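Type I site-specific restriction-modification system, R (Restriction) subunit (Vibrio vulnificus, PDB 3H1T) is a putative motor and nuclease subunit of a type I restriction enzyme, which probably binds ATP and DNA and uses ATP hydrolysis to drive DNA translocation. Local coordinates at residues 377-382 / 580-585; 420-425 / 453-458; 442-447 / 522-527. One frame throughout, in Å; residues are numbered along the deposited sequence.

Overall arrangement
The deposited chain is a fragment of the subunit, and all three contacts lie in its second RecA-like (helicase C-terminal) domain, with centres at most about 15 Å apart. Interactions 1 and 3 belong to one mixed sheet: 442-447 with 522-527 joins two central parallel strands, and 377-382 with 580-585 joins two near the edge formed by strand 588-589; nearest atoms of the two contacts are about 7 Å apart. Interaction 2 packs helices 422-436 and 449-462, which precede and follow strand 441-446. It touches both others, Met455 reaching Cys446 and Ala524, and Arg421 reaching Ser381. In chain order, interaction 1 encloses the other two, whose segments alternate, so the sheet combines strands far apart in sequence.

Interaction 1 (377-382 / 580-585); sequences HRVISE and VVIDED
Val379 and Val580 stand on the same face of two adjacent parallel strands, their side chains crossing at a slant with CG2 against CG2 at 3.8 Å. With Val580 CG1 anti to the carbonyl carbon (chi1 -67°), CG2 falls between the backbone N and the carbonyl carbon, where it also lies 3.7 Å from Arg378 O. Val379 sends its other branch, CG1, anti to the backbone N, onward to Ile582 CG1 at 3.8 Å, so that one valine spans two residues of the partner strand. On the reverse face Ile380 and Val581 lie side by side and point the same way, touching through their CG2 methyls at 3.8 Å. The second branch of Val581, CG1, sits 3.6 Å from Glu382 CA, and the glutamate chain runs across the valine at about a right angle.

The backbone fixes this register with four hydrogen bonds: Val580 N gives to Arg378 O, Ile380 N to Val580 O, Ile582 N to Ile380 O, and Glu382 N to Ile582 O at 2.7 Å. Just past the strand, Asp583 OD1 accepts from Asp585 N at 2.6 Å, an Asx turn; the same oxygen also accepts from Glu587 N, at the turn that brings the chain back as antiparallel strand 588-589.

Arg378 directs its guanidinium to a salt bridge with Glu579. Strand 377-381 is hydrogen-bonded through His377 and Val379 to the neighbouring strand 552-556, while strand 588-589 borders 580-582 as the last strand of the sheet; His428 of helix 422-436 touches both Val379 and Ile582.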
ATOM      1  N   HIS A 377       4.489 -16.327 -15.462  1.00 37.38           N
ATOM      2  CA  HIS A 377       4.649 -17.531 -16.265  1.00 37.13           C
ATOM      3  C   HIS A 377       3.257 -17.788 -16.798  1.00 37.79           C
ATOM      4  O   HIS A 377       2.390 -18.295 -16.082  1.00 38.85           O
ATOM      5  CB  HIS A 377       5.104 -18.710 -15.406  1.00 40.14           C
ATOM      6  CG  HIS A 377       6.379 -18.465 -14.661  1.00 42.25           C
ATOM      7  ND1 HIS A 377       7.548 -18.095 -15.288  1.00 43.24           N
ATOM      8  CD2 HIS A 377       6.671 -18.547 -13.341  1.00 43.76           C
ATOM      9  CE1 HIS A 377       8.507 -17.961 -14.388  1.00 45.64           C
ATOM     10  NE2 HIS A 377       8.001 -18.230 -13.199  1.00 42.99           N
ATOM     11  N   ARG A 378       3.029 -17.374 -18.039  1.00 33.49           N
ATOM     12  CA  ARG A 378       1.747 -17.543 -18.706  1.00 33.64           C
ATOM     13  C   ARG A 378       1.788 -18.957 -19.299  1.00 34.55           C
ATOM     14  O   ARG A 378       2.779 -19.347 -19.932  1.00 34.86           O
ATOM     15  CB  ARG A 378       1.619 -16.472 -19.799  1.00 39.12           C
ATOM     16  CG  ARG A 378       0.231 -16.234 -20.357  1.00 40.85           C
ATOM     17  CD  ARG A 378      -0.032 -14.732 -20.577  1.00 43.66           C
ATOM     18  NE  ARG A 378       1.135 -13.987 -21.046  1.00 44.71           N
ATOM     19  CZ  ARG A 378       1.733 -14.200 -22.216  1.00 49.65           C
ATOM     20  NH1 ARG A 378       1.269 -15.135 -23.036  1.00 49.97           N
ATOM     21  NH2 ARG A 378       2.805 -13.494 -22.566  1.00 49.17           N
ATOM     22  N   VAL A 379       0.739 -19.735 -19.068  1.00 32.23           N
ATOM     23  CA  VAL A 379       0.685 -21.089 -19.589  1.00 33.03           C
ATOM     24  C   VAL A 379      -0.553 -21.271 -20.436  1.00 34.48           C
ATOM     25  O   VAL A 379      -1.669 -21.195 -19.924  1.00 35.08           O
ATOM     26  CB  VAL A 379       0.631 -22.122 -18.465  1.00 27.03           C
ATOM     27  CG1 VAL A 379       0.730 -23.523 -19.056  1.00 25.93           C
ATOM     28  CG2 VAL A 379       1.753 -21.861 -17.484  1.00 26.15           C
ATOM     29  N   ILE A 380      -0.373 -21.505 -21.730  1.00 29.41           N
ATOM     30  CA  ILE A 380      -1.526 -21.692 -22.585  1.00 32.03           C
ATOM     31  C   ILE A 380      -1.615 -23.129 -23.094  1.00 33.36           C
ATOM     32  O   ILE A 380      -0.605 -23.802 -23.354  1.00 32.34           O
ATOM     33  CB  ILE A 380      -1.510 -20.716 -23.799  1.00 53.29           C
ATOM     34  CG1 ILE A 380      -2.828 -20.832 -24.571  1.00 54.80           C
ATOM     35  CG2 ILE A 380      -0.379 -21.071 -24.753  1.00 53.05           C
ATOM     36  CD1 ILE A 380      -4.047 -20.370 -23.808  1.00 57.64           C
ATOM     37  N   SER A 381      -2.846 -23.604 -23.219  1.00 55.26           N
ATOM     38  CA  SER A 381      -3.095 -24.956 -23.694  1.00 58.39           C
ATOM     39  C   SER A 381      -2.893 -25.015 -25.217  1.00 61.38           C
ATOM     40  O   SER A 381      -3.348 -24.130 -25.955  1.00 61.23           O
ATOM     41  CB  SER A 381      -4.517 -25.380 -23.312  1.00 47.93           C
ATOM     42  OG  SER A 381      -4.724 -25.255 -21.909  1.00 46.50           O
ATOM     43  N   GLU A 382      -2.213 -26.064 -25.677  1.00 63.41           N
ATOM     44  CA  GLU A 382      -1.912 -26.254 -27.098  1.00 65.79           C
ATOM     45  C   GLU A 382      -3.076 -26.045 -28.054  1.00 66.78           C
ATOM     46  O   GLU A 382      -2.907 -25.447 -29.118  1.00 67.18           O
ATOM     47  CB  GLU A 382      -1.355 -27.653 -27.330  1.00 69.26           C
ATOM     48  CG  GLU A 382      -0.628 -27.837 -28.643  1.00 70.40           C
ATOM     49  CD  GLU A 382      -0.223 -29.282 -28.859  1.00 74.15           C
ATOM     50  OE1 GLU A 382      -0.506 -30.112 -27.965  1.00 74.65           O
ATOM     51  OE2 GLU A 382       0.372 -29.591 -29.918  1.00 75.06           O
ATOM     52  N   VAL A 580       4.421 -20.416 -21.982  1.00 46.70           N
ATOM     53  CA  VAL A 580       4.742 -21.767 -22.417  1.00 45.29           C
ATOM     54  C   VAL A 580       3.469 -22.438 -22.892  1.00 45.54           C
ATOM     55  O   VAL A 580       2.379 -22.147 -22.393  1.00 46.98           O
ATOM     56  CB  VAL A 580       5.357 -22.616 -21.269  1.00 33.73           C
ATOM     57  CG1 VAL A 580       6.719 -22.076 -20.891  1.00 30.51           C
ATOM     58  CG2 VAL A 580       4.427 -22.620 -20.082  1.00 33.62           C
ATOM     59  N   VAL A 581       3.601 -23.303 -23.893  1.00 38.09           N
ATOM     60  CA  VAL A 581       2.459 -24.032 -24.424  1.00 37.29           C
ATOM     61  C   VAL A 581       2.438 -25.391 -23.749  1.00 37.67           C
ATOM     62  O   VAL A 581       3.479 -26.008 -23.512  1.00 37.80           O
ATOM     63  CB  VAL A 581       2.573 -24.185 -25.938  1.00 49.60           C
ATOM     64  CG1 VAL A 581       1.468 -25.097 -26.456  1.00 50.40           C
ATOM     65  CG2 VAL A 581       2.455 -22.820 -26.590  1.00 50.01           C
ATOM     66  N   ILE A 582       1.255 -25.876 -23.435  1.00 39.47           N
ATOM     67  CA  ILE A 582       1.172 -27.136 -22.725  1.00 40.38           C
ATOM     68  C   ILE A 582       0.146 -28.055 -23.386  1.00 40.49           C
ATOM     69  O   ILE A 582      -0.853 -27.564 -23.920  1.00 40.23           O
ATOM     70  CB  ILE A 582       0.833 -26.780 -21.240  1.00 45.02           C
ATOM     71  CG1 ILE A 582       2.121 -26.781 -20.418  1.00 44.08           C
ATOM     72  CG2 ILE A 582      -0.288 -27.617 -20.714  1.00 44.63           C
ATOM     73  CD1 ILE A 582       2.353 -28.032 -19.623  1.00 47.26           C
ATOM     74  N   ASP A 583       0.399 -29.367 -23.389  1.00 43.38           N
ATOM     75  CA  ASP A 583      -0.544 -30.310 -24.013  1.00 46.37           C
ATOM     76  C   ASP A 583      -1.657 -30.705 -23.055  1.00 46.65           C
ATOM     77  O   ASP A 583      -1.710 -30.213 -21.928  1.00 46.18           O
ATOM     78  CB  ASP A 583       0.164 -31.585 -24.535  1.00 59.17           C
ATOM     79  CG  ASP A 583       0.732 -32.470 -23.417  1.00 63.75           C
ATOM     80  OD1 ASP A 583       0.267 -32.376 -22.259  1.00 66.28           O
ATOM     81  OD2 ASP A 583       1.642 -33.288 -23.704  1.00 65.39           O
ATOM     82  N   GLU A 584      -2.543 -31.591 -23.498  1.00 50.04           N
ATOM     83  CA  GLU A 584      -3.657 -32.010 -22.657  1.00 49.79           C
ATOM     84  C   GLU A 584      -3.282 -32.775 -21.399  1.00 48.31           C
ATOM     85  O   GLU A 584      -4.154 -33.061 -20.596  1.00 49.33           O
ATOM     86  CB  GLU A 584      -4.675 -32.822 -23.467  1.00 81.12           C
ATOM     87  CG  GLU A 584      -5.422 -31.986 -24.504  1.00 87.24           C
ATOM     88  CD  GLU A 584      -6.086 -30.763 -23.884  1.00 92.78           C
ATOM     89  OE1 GLU A 584      -7.057 -30.945 -23.116  1.00 93.82           O
ATOM     90  OE2 GLU A 584      -5.632 -29.623 -24.152  1.00 94.03           O
ATOM     91  N   ASP A 585      -2.006 -33.101 -21.214  1.00 43.73           N
ATOM     92  CA  ASP A 585      -1.581 -33.819 -20.003  1.00 44.31           C
ATOM     93  C   ASP A 585      -0.781 -32.907 -19.075  1.00 44.16           C
ATOM     94  O   ASP A 585      -0.334 -33.332 -18.005  1.00 43.87           O
ATOM     95  CB  ASP A 585      -0.709 -35.035 -20.342  1.00 55.80           C
ATOM     96  CG  ASP A 585      -1.471 -36.127 -21.059  1.00 57.19           C
ATOM     97  OD1 ASP A 585      -2.360 -36.757 -20.444  1.00 54.24           O
ATOM     98  OD2 ASP A 585      -1.164 -36.358 -22.248  1.00 60.44           O
TER
HETATM   99  O   HOH W   1      -3.910 -28.584 -21.235  1.00 48.98           O

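Interaction 2 (420-425 / 453-458)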
ATOM      1  N   ALA A 420     -12.191 -28.553 -17.086  1.00 36.15           N
ATOM      2  CA  ALA A 420     -11.883 -29.766 -17.821  1.00 35.84           C
ATOM      3  C   ALA A 420     -10.372 -30.014 -17.847  1.00 37.01           C
ATOM      4  O   ALA A 420      -9.914 -31.122 -18.130  1.00 38.89           O
ATOM      5  CB  ALA A 420     -12.429 -29.656 -19.243  1.00 20.25           C
ATOM      6  N   ARG A 421      -9.588 -28.993 -17.527  1.00 34.17           N
ATOM      7  CA  ARG A 421      -8.136 -29.146 -17.551  1.00 34.40           C
ATOM      8  C   ARG A 421      -7.468 -29.179 -16.186  1.00 33.35           C
ATOM      9  O   ARG A 421      -6.240 -29.083 -16.081  1.00 33.00           O
ATOM     10  CB  ARG A 421      -7.525 -28.027 -18.378  1.00 61.24           C
ATOM     11  CG  ARG A 421      -8.008 -28.039 -19.810  1.00 65.50           C
ATOM     12  CD  ARG A 421      -7.461 -26.872 -20.601  1.00 69.07           C
ATOM     13  NE  ARG A 421      -7.885 -26.968 -21.989  1.00 73.94           N
ATOM     14  CZ  ARG A 421      -8.221 -25.926 -22.742  1.00 75.32           C
ATOM     15  NH1 ARG A 421      -8.184 -24.695 -22.240  1.00 76.50           N
ATOM     16  NH2 ARG A 421      -8.598 -26.120 -23.998  1.00 76.83           N
ATOM     17  N   THR A 422      -8.274 -29.337 -15.147  1.00 32.75           N
ATOM     18  CA  THR A 422      -7.762 -29.372 -13.792  1.00 32.46           C
ATOM     19  C   THR A 422      -6.548 -30.260 -13.615  1.00 32.65           C
ATOM     20  O   THR A 422      -5.616 -29.893 -12.920  1.00 34.02           O
ATOM     21  CB  THR A 422      -8.849 -29.823 -12.803  1.00 34.12           C
ATOM     22  OG1 THR A 422      -9.893 -28.839 -12.766  1.00 32.09           O
ATOM     23  CG2 THR A 422      -8.254 -30.006 -11.410  1.00 32.33           C
ATOM     24  N   ASP A 423      -6.541 -31.428 -14.242  1.00 32.67           N
ATOM     25  CA  ASP A 423      -5.406 -32.323 -14.089  1.00 32.25           C
ATOM     26  C   ASP A 423      -4.170 -31.876 -14.846  1.00 30.68           C
ATOM     27  O   ASP A 423      -3.052 -32.194 -14.444  1.00 30.71           O
ATOM     28  CB  ASP A 423      -5.785 -33.736 -14.505  1.00 47.36           C
ATOM     29  CG  ASP A 423      -6.217 -34.581 -13.333  1.00 51.79           C
ATOM     30  OD1 ASP A 423      -5.438 -34.675 -12.367  1.00 54.14           O
ATOM     31  OD2 ASP A 423      -7.326 -35.155 -13.375  1.00 54.19           O
ATOM     32  N   ALA A 424      -4.350 -31.150 -15.945  1.00 34.52           N
ATOM     33  CA  ALA A 424      -3.188 -30.673 -16.698  1.00 32.00           C
ATOM     34  C   ALA A 424      -2.450 -29.632 -15.870  1.00 30.31           C
ATOM     35  O   ALA A 424      -1.226 -29.654 -15.743  1.00 28.89           O
ATOM     36  CB  ALA A 424      -3.629 -30.060 -18.020  1.00 30.29           C
ATOM     37  N   PHE A 425      -3.230 -28.706 -15.325  1.00 28.32           N
ATOM     38  CA  PHE A 425      -2.713 -27.625 -14.507  1.00 26.26           C
ATOM     39  C   PHE A 425      -2.017 -28.174 -13.282  1.00 26.43           C
ATOM     40  O   PHE A 425      -0.926 -27.727 -12.918  1.00 25.98           O
ATOM     41  CB  PHE A 425      -3.850 -26.709 -14.075  1.00 25.58           C
ATOM     42  CG  PHE A 425      -4.607 -26.112 -15.217  1.00 27.13           C
ATOM     43  CD1 PHE A 425      -4.083 -26.116 -16.508  1.00 27.76           C
ATOM     44  CD2 PHE A 425      -5.850 -25.556 -15.015  1.00 27.10           C
ATOM     45  CE1 PHE A 425      -4.807 -25.574 -17.574  1.00 26.30           C
ATOM     46  CE2 PHE A 425      -6.578 -25.014 -16.082  1.00 25.63           C
ATOM     47  CZ  PHE A 425      -6.058 -25.026 -17.354  1.00 24.10           C
ATOM     48  N   ASP A 453     -11.868 -28.193  -4.722  1.00 22.56           N
ATOM     49  CA  ASP A 453     -11.768 -29.530  -4.123  1.00 23.53           C
ATOM     50  C   ASP A 453     -11.158 -30.549  -5.073  1.00 24.03           C
ATOM     51  O   ASP A 453     -10.431 -31.435  -4.653  1.00 25.80           O
ATOM     52  CB  ASP A 453     -13.147 -30.035  -3.685  1.00 48.82           C
ATOM     53  CG  ASP A 453     -13.104 -31.464  -3.123  1.00 53.81           C
ATOM     54  OD1 ASP A 453     -12.596 -31.678  -1.989  1.00 56.85           O
ATOM     55  OD2 ASP A 453     -13.579 -32.379  -3.835  1.00 58.24           O
ATOM     56  N   GLU A 454     -11.466 -30.433  -6.355  1.00 27.91           N
ATOM     57  CA  GLU A 454     -10.921 -31.361  -7.328  1.00 29.94           C
ATOM     58  C   GLU A 454      -9.456 -31.030  -7.529  1.00 29.70           C
ATOM     59  O   GLU A 454      -8.631 -31.927  -7.701  1.00 28.96           O
ATOM     60  CB  GLU A 454     -11.703 -31.256  -8.639  1.00 63.48           C
ATOM     61  CG  GLU A 454     -13.207 -31.181  -8.398  1.00 70.47           C
ATOM     62  CD  GLU A 454     -14.045 -31.670  -9.572  1.00 77.85           C
ATOM     63  OE1 GLU A 454     -14.029 -31.020 -10.639  1.00 79.15           O
ATOM     64  OE2 GLU A 454     -14.721 -32.714  -9.420  1.00 79.52           O
HETATM   65  N   MSE A 455      -9.135 -29.737  -7.487  1.00 33.10           N
HETATM   66  CA  MSE A 455      -7.754 -29.270  -7.648  1.00 32.14           C
HETATM   67  C   MSE A 455      -6.924 -29.783  -6.474  1.00 28.31           C
HETATM   68  O   MSE A 455      -5.813 -30.277  -6.649  1.00 30.14           O
HETATM   69  CB  MSE A 455      -7.706 -27.731  -7.698  1.00 40.06           C
HETATM   70  CG  MSE A 455      -6.294 -27.151  -7.814  1.00 45.71           C
HETATM   71 SE   MSE A 455      -5.363 -27.550  -9.481  1.00 55.84          SE
HETATM   72  CE  MSE A 455      -6.350 -26.373 -10.637  1.00 50.03           C
ATOM     73  N   ARG A 456      -7.484 -29.677  -5.274  1.00 23.36           N
ATOM     74  CA  ARG A 456      -6.816 -30.137  -4.063  1.00 24.11           C
ATOM     75  C   ARG A 456      -6.507 -31.629  -4.118  1.00 24.63           C
ATOM     76  O   ARG A 456      -5.386 -32.036  -3.831  1.00 24.40           O
ATOM     77  CB  ARG A 456      -7.673 -29.861  -2.820  1.00 28.45           C
ATOM     78  CG  ARG A 456      -7.118 -30.510  -1.549  1.00 28.58           C
ATOM     79  CD  ARG A 456      -8.134 -30.540  -0.405  1.00 27.15           C
ATOM     80  NE  ARG A 456      -9.256 -31.434  -0.672  1.00 30.80           N
ATOM     81  CZ  ARG A 456      -9.214 -32.759  -0.547  1.00 34.30           C
ATOM     82  NH1 ARG A 456      -8.099 -33.366  -0.154  1.00 32.68           N
ATOM     83  NH2 ARG A 456     -10.295 -33.482  -0.827  1.00 33.67           N
ATOM     84  N   ARG A 457      -7.505 -32.431  -4.492  1.00 29.38           N
ATOM     85  CA  ARG A 457      -7.343 -33.881  -4.568  1.00 28.50           C
ATOM     86  C   ARG A 457      -6.303 -34.271  -5.595  1.00 29.26           C
ATOM     87  O   ARG A 457      -5.454 -35.126  -5.334  1.00 29.46           O
ATOM     88  CB  ARG A 457      -8.665 -34.560  -4.921  1.00 31.80           C
ATOM     89  CG  ARG A 457      -8.569 -36.086  -5.020  1.00 35.87           C
ATOM     90  CD  ARG A 457      -9.922 -36.747  -5.280  1.00 35.33           C
ATOM     91  NE  ARG A 457     -10.935 -36.295  -4.330  1.00 39.65           N
ATOM     92  CZ  ARG A 457     -11.839 -35.355  -4.601  1.00 38.03           C
ATOM     93  NH1 ARG A 457     -11.855 -34.778  -5.794  1.00 36.82           N
ATOM     94  NH2 ARG A 457     -12.717 -34.986  -3.681  1.00 36.13           N
ATOM     95  N   ALA A 458      -6.368 -33.648  -6.768  1.00 25.52           N
ATOM     96  CA  ALA A 458      -5.407 -33.952  -7.817  1.00 25.32           C
ATOM     97  C   ALA A 458      -3.992 -33.650  -7.355  1.00 25.87           C
ATOM     98  O   ALA A 458      -3.108 -34.497  -7.405  1.00 27.88           O
ATOM     99  CB  ALA A 458      -5.723 -33.150  -9.057  1.00 30.49           C
TER
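The first turn of helix 422-436 meets the side of helix 449-462, with the backbones closest where Thr422 CA lies 6.1 Å from Met455 CA and Asp423 CA 6.5 Å from Ala458 CA. Thr422 carries the contact. Its CG2, set anti to the backbone N, rests 3.9 Å from Met455 CA, with Met455 N almost as near, so the methyl lies against the helix backbone itself. The OG1 branch hydrogen-bonds to Lys419 O and, weakly, to His451 NE2 of helix 449-462.

Met455, a selenomethionine in this crystal, leaves its helix with CG anti to the backbone N (chi1 178°) and then bends at both chi2 and chi3. Its terminal CE comes to 4.2 Å from Thr422 CG2 and lies 4.3 Å from Phe425 CB, at the edge of the phenyl ring and near its plane. The ring itself is stacked with Tyr557, while Arg421 O lies above one of its faces, offset toward the rim. At the exposed margin Asp423 OD1 approaches the methyl of Ala458 at 3.7 Å.

On the side of helix 449-462 turned from this contact, Asp453 gathers Arg456 and Arg457 into a salt-bridge network, Arg457 NH2 standing 2.8 Å from Asp453 OD2. No hydrogen bond links the two segments, which meet over a small interface by van der Waals contact of methyl, methylene and selenomethionine groups. The weak Thr422-His451 bond gives the helices a polar link, whereas the salt bridges of Asp453 lie within helix 449-462.

Interaction 3 (442-447 / 522-527)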
ATOM      1  N   THR A 442       2.014 -21.798  -1.664  1.00 30.68           N
ATOM      2  CA  THR A 442       1.258 -21.472  -2.874  1.00 28.93           C
ATOM      3  C   THR A 442      -0.257 -21.377  -2.683  1.00 27.50           C
ATOM      4  O   THR A 442      -0.823 -22.104  -1.876  1.00 30.11           O
ATOM      5  CB  THR A 442       1.518 -22.558  -3.938  1.00 23.68           C
ATOM      6  OG1 THR A 442       2.927 -22.655  -4.175  1.00 25.71           O
ATOM      7  CG2 THR A 442       0.789 -22.246  -5.229  1.00 23.79           C
ATOM      8  N   ILE A 443      -0.907 -20.504  -3.445  1.00 23.00           N
ATOM      9  CA  ILE A 443      -2.360 -20.342  -3.382  1.00 23.43           C
ATOM     10  C   ILE A 443      -2.905 -20.500  -4.792  1.00 23.89           C
ATOM     11  O   ILE A 443      -2.439 -19.838  -5.712  1.00 24.79           O
ATOM     12  CB  ILE A 443      -2.787 -18.936  -2.854  1.00 36.21           C
ATOM     13  CG1 ILE A 443      -2.251 -18.702  -1.441  1.00 37.36           C
ATOM     14  CG2 ILE A 443      -4.323 -18.846  -2.790  1.00 36.93           C
ATOM     15  CD1 ILE A 443      -2.508 -17.305  -0.920  1.00 37.99           C
ATOM     16  N   VAL A 444      -3.893 -21.365  -4.982  1.00 26.97           N
ATOM     17  CA  VAL A 444      -4.452 -21.569  -6.317  1.00 26.15           C
ATOM     18  C   VAL A 444      -5.899 -21.117  -6.382  1.00 26.10           C
ATOM     19  O   VAL A 444      -6.761 -21.657  -5.698  1.00 26.31           O
ATOM     20  CB  VAL A 444      -4.366 -23.068  -6.741  1.00 22.12           C
ATOM     21  CG1 VAL A 444      -4.850 -23.251  -8.193  1.00 20.09           C
ATOM     22  CG2 VAL A 444      -2.948 -23.556  -6.608  1.00 17.31           C
ATOM     23  N   PHE A 445      -6.157 -20.121  -7.216  1.00 26.47           N
ATOM     24  CA  PHE A 445      -7.497 -19.580  -7.354  1.00 27.21           C
ATOM     25  C   PHE A 445      -8.298 -20.291  -8.434  1.00 29.74           C
ATOM     26  O   PHE A 445      -8.068 -20.099  -9.631  1.00 32.46           O
ATOM     27  CB  PHE A 445      -7.411 -18.087  -7.647  1.00 30.66           C
ATOM     28  CG  PHE A 445      -6.911 -17.283  -6.487  1.00 32.08           C
ATOM     29  CD1 PHE A 445      -7.788 -16.851  -5.499  1.00 30.54           C
ATOM     30  CD2 PHE A 445      -5.553 -17.026  -6.340  1.00 34.20           C
ATOM     31  CE1 PHE A 445      -7.319 -16.177  -4.374  1.00 32.21           C
ATOM     32  CE2 PHE A 445      -5.074 -16.348  -5.216  1.00 35.23           C
ATOM     33  CZ  PHE A 445      -5.963 -15.923  -4.231  1.00 32.09           C
ATOM     34  N   CYS A 446      -9.263 -21.094  -8.001  1.00 32.00           N
ATOM     35  CA  CYS A 446     -10.090 -21.868  -8.914  1.00 34.02           C
ATOM     36  C   CYS A 446     -11.436 -21.224  -9.234  1.00 33.68           C
ATOM     37  O   CYS A 446     -11.810 -20.199  -8.652  1.00 34.89           O
ATOM     38  CB  CYS A 446     -10.291 -23.268  -8.334  1.00 33.32           C
ATOM     39  SG  CYS A 446      -8.697 -24.046  -7.848  1.00 33.84           S
ATOM     40  N   VAL A 447     -12.163 -21.837 -10.162  1.00 29.64           N
ATOM     41  CA  VAL A 447     -13.467 -21.355 -10.613  1.00 27.59           C
ATOM     42  C   VAL A 447     -14.563 -21.324  -9.544  1.00 27.52           C
ATOM     43  O   VAL A 447     -15.237 -20.315  -9.384  1.00 28.25           O
ATOM     44  CB  VAL A 447     -13.941 -22.186 -11.819  1.00 27.17           C
ATOM     45  CG1 VAL A 447     -15.282 -21.680 -12.308  1.00 27.41           C
ATOM     46  CG2 VAL A 447     -12.889 -22.103 -12.926  1.00 27.31           C
ATOM     47  N   VAL A 522      -1.284 -18.664  -8.038  1.00 27.55           N
ATOM     48  CA  VAL A 522      -1.765 -19.380  -9.214  1.00 27.78           C
ATOM     49  C   VAL A 522      -3.192 -19.093  -9.710  1.00 27.86           C
ATOM     50  O   VAL A 522      -4.160 -19.190  -8.957  1.00 29.55           O
ATOM     51  CB  VAL A 522      -1.621 -20.900  -8.970  1.00 24.72           C
ATOM     52  CG1 VAL A 522      -1.897 -21.667 -10.245  1.00 23.93           C
ATOM     53  CG2 VAL A 522      -0.210 -21.205  -8.455  1.00 22.35           C
ATOM     54  N   LEU A 523      -3.311 -18.784 -10.994  1.00 31.15           N
ATOM     55  CA  LEU A 523      -4.600 -18.467 -11.611  1.00 32.98           C
ATOM     56  C   LEU A 523      -5.252 -19.617 -12.399  1.00 33.32           C
ATOM     57  O   LEU A 523      -4.749 -20.036 -13.441  1.00 31.67           O
ATOM     58  CB  LEU A 523      -4.431 -17.267 -12.549  1.00 45.71           C
ATOM     59  CG  LEU A 523      -4.044 -15.916 -11.965  1.00 47.62           C
ATOM     60  CD1 LEU A 523      -3.888 -14.902 -13.092  1.00 49.91           C
ATOM     61  CD2 LEU A 523      -5.119 -15.455 -11.007  1.00 50.58           C
ATOM     62  N   ALA A 524      -6.379 -20.113 -11.906  1.00 27.42           N
ATOM     63  CA  ALA A 524      -7.082 -21.195 -12.588  1.00 27.71           C
ATOM     64  C   ALA A 524      -8.548 -20.843 -12.620  1.00 28.67           C
ATOM     65  O   ALA A 524      -9.408 -21.694 -12.444  1.00 31.41           O
ATOM     66  CB  ALA A 524      -6.880 -22.511 -11.860  1.00 21.35           C
ATOM     67  N   ARG A 525      -8.824 -19.575 -12.864  1.00 32.99           N
ATOM     68  CA  ARG A 525     -10.189 -19.106 -12.883  1.00 33.23           C
ATOM     69  C   ARG A 525     -10.372 -17.905 -13.780  1.00 33.07           C
ATOM     70  O   ARG A 525      -9.411 -17.267 -14.201  1.00 32.75           O
ATOM     71  CB  ARG A 525     -10.605 -18.714 -11.470  1.00 40.88           C
ATOM     72  CG  ARG A 525      -9.941 -17.436 -11.007  1.00 42.53           C
ATOM     73  CD  ARG A 525     -10.354 -17.107  -9.613  1.00 48.52           C
ATOM     74  NE  ARG A 525     -11.788 -17.290  -9.463  1.00 52.71           N
ATOM     75  CZ  ARG A 525     -12.583 -16.424  -8.857  1.00 54.24           C
ATOM     76  NH1 ARG A 525     -12.077 -15.312  -8.346  1.00 56.53           N
ATOM     77  NH2 ARG A 525     -13.878 -16.672  -8.761  1.00 55.27           N
ATOM     78  N   VAL A 526     -11.633 -17.604 -14.045  1.00 34.81           N
ATOM     79  CA  VAL A 526     -12.003 -16.467 -14.847  1.00 33.00           C
ATOM     80  C   VAL A 526     -12.039 -15.288 -13.896  1.00 32.62           C
ATOM     81  O   VAL A 526     -12.840 -15.266 -12.960  1.00 32.94           O
ATOM     82  CB  VAL A 526     -13.427 -16.631 -15.462  1.00 33.86           C
ATOM     83  CG1 VAL A 526     -13.840 -15.354 -16.183  1.00 32.23           C
ATOM     84  CG2 VAL A 526     -13.453 -17.810 -16.416  1.00 34.45           C
ATOM     85  N   VAL A 527     -11.140 -14.336 -14.098  1.00 32.15           N
ATOM     86  CA  VAL A 527     -11.136 -13.135 -13.278  1.00 32.51           C
ATOM     87  C   VAL A 527     -12.082 -12.197 -14.021  1.00 34.94           C
ATOM     88  O   VAL A 527     -11.874 -11.903 -15.203  1.00 32.50           O
ATOM     89  CB  VAL A 527      -9.736 -12.516 -13.200  1.00 30.86           C
ATOM     90  CG1 VAL A 527      -9.805 -11.159 -12.519  1.00 30.84           C
ATOM     91  CG2 VAL A 527      -8.815 -13.436 -12.438  1.00 30.28           C
TER
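Val444 and Val522 form the tight part of this contact. They lie side by side on one face of two parallel strands and point the same way, with Val444 CG2 3.8 Å from Val522 CB and the two CG1 methyls also touching. Both valines hold CG1 anti to the backbone N, so their branches run in step. Val522 CG2 reaches back to Thr442 CG2 at 3.5 Å, the two side chains meeting at a slant, while Thr442 OG1 turns to Asn520 ND2. The backbone of this part is firmly bonded: Val522 N gives to Ile443 O, and Phe445 N to Val522 O at 2.8 Å with a nearly straight N-H...O angle of 171°. On the opposite face the Phe445 ring presents its edge to Val522 O.

Beyond Phe445 the pairing slackens. Ala524 N still gives to Phe445 O, but the angle at the hydrogen falls to 143°, and the donor is tilted from the carbonyl plane. Arg525 adds to the contact here, its CG sitting between its backbone N and carbonyl carbon (chi1 72°). Its CD packs on Phe445 CB at 3.7 Å, and NE lies 3.0 Å from Cys446 O; the guanidinium goes on to a salt bridge with Glu532 and a hydrogen bond with Gln507. The partly exposed Val447 lays CG2 3.5 Å from Ala524 O.

Strand 502-505 continues the sheet beside 442-446 through backbone bonds of Thr442 and Val444. Helix 449-462 packs Met455 on the Cys446 and Ala524 face, and Ile536 of helix 530-537 covers Phe445 and Leu523 on the other, giving the alpha-beta-alpha layering of a RecA-like domain.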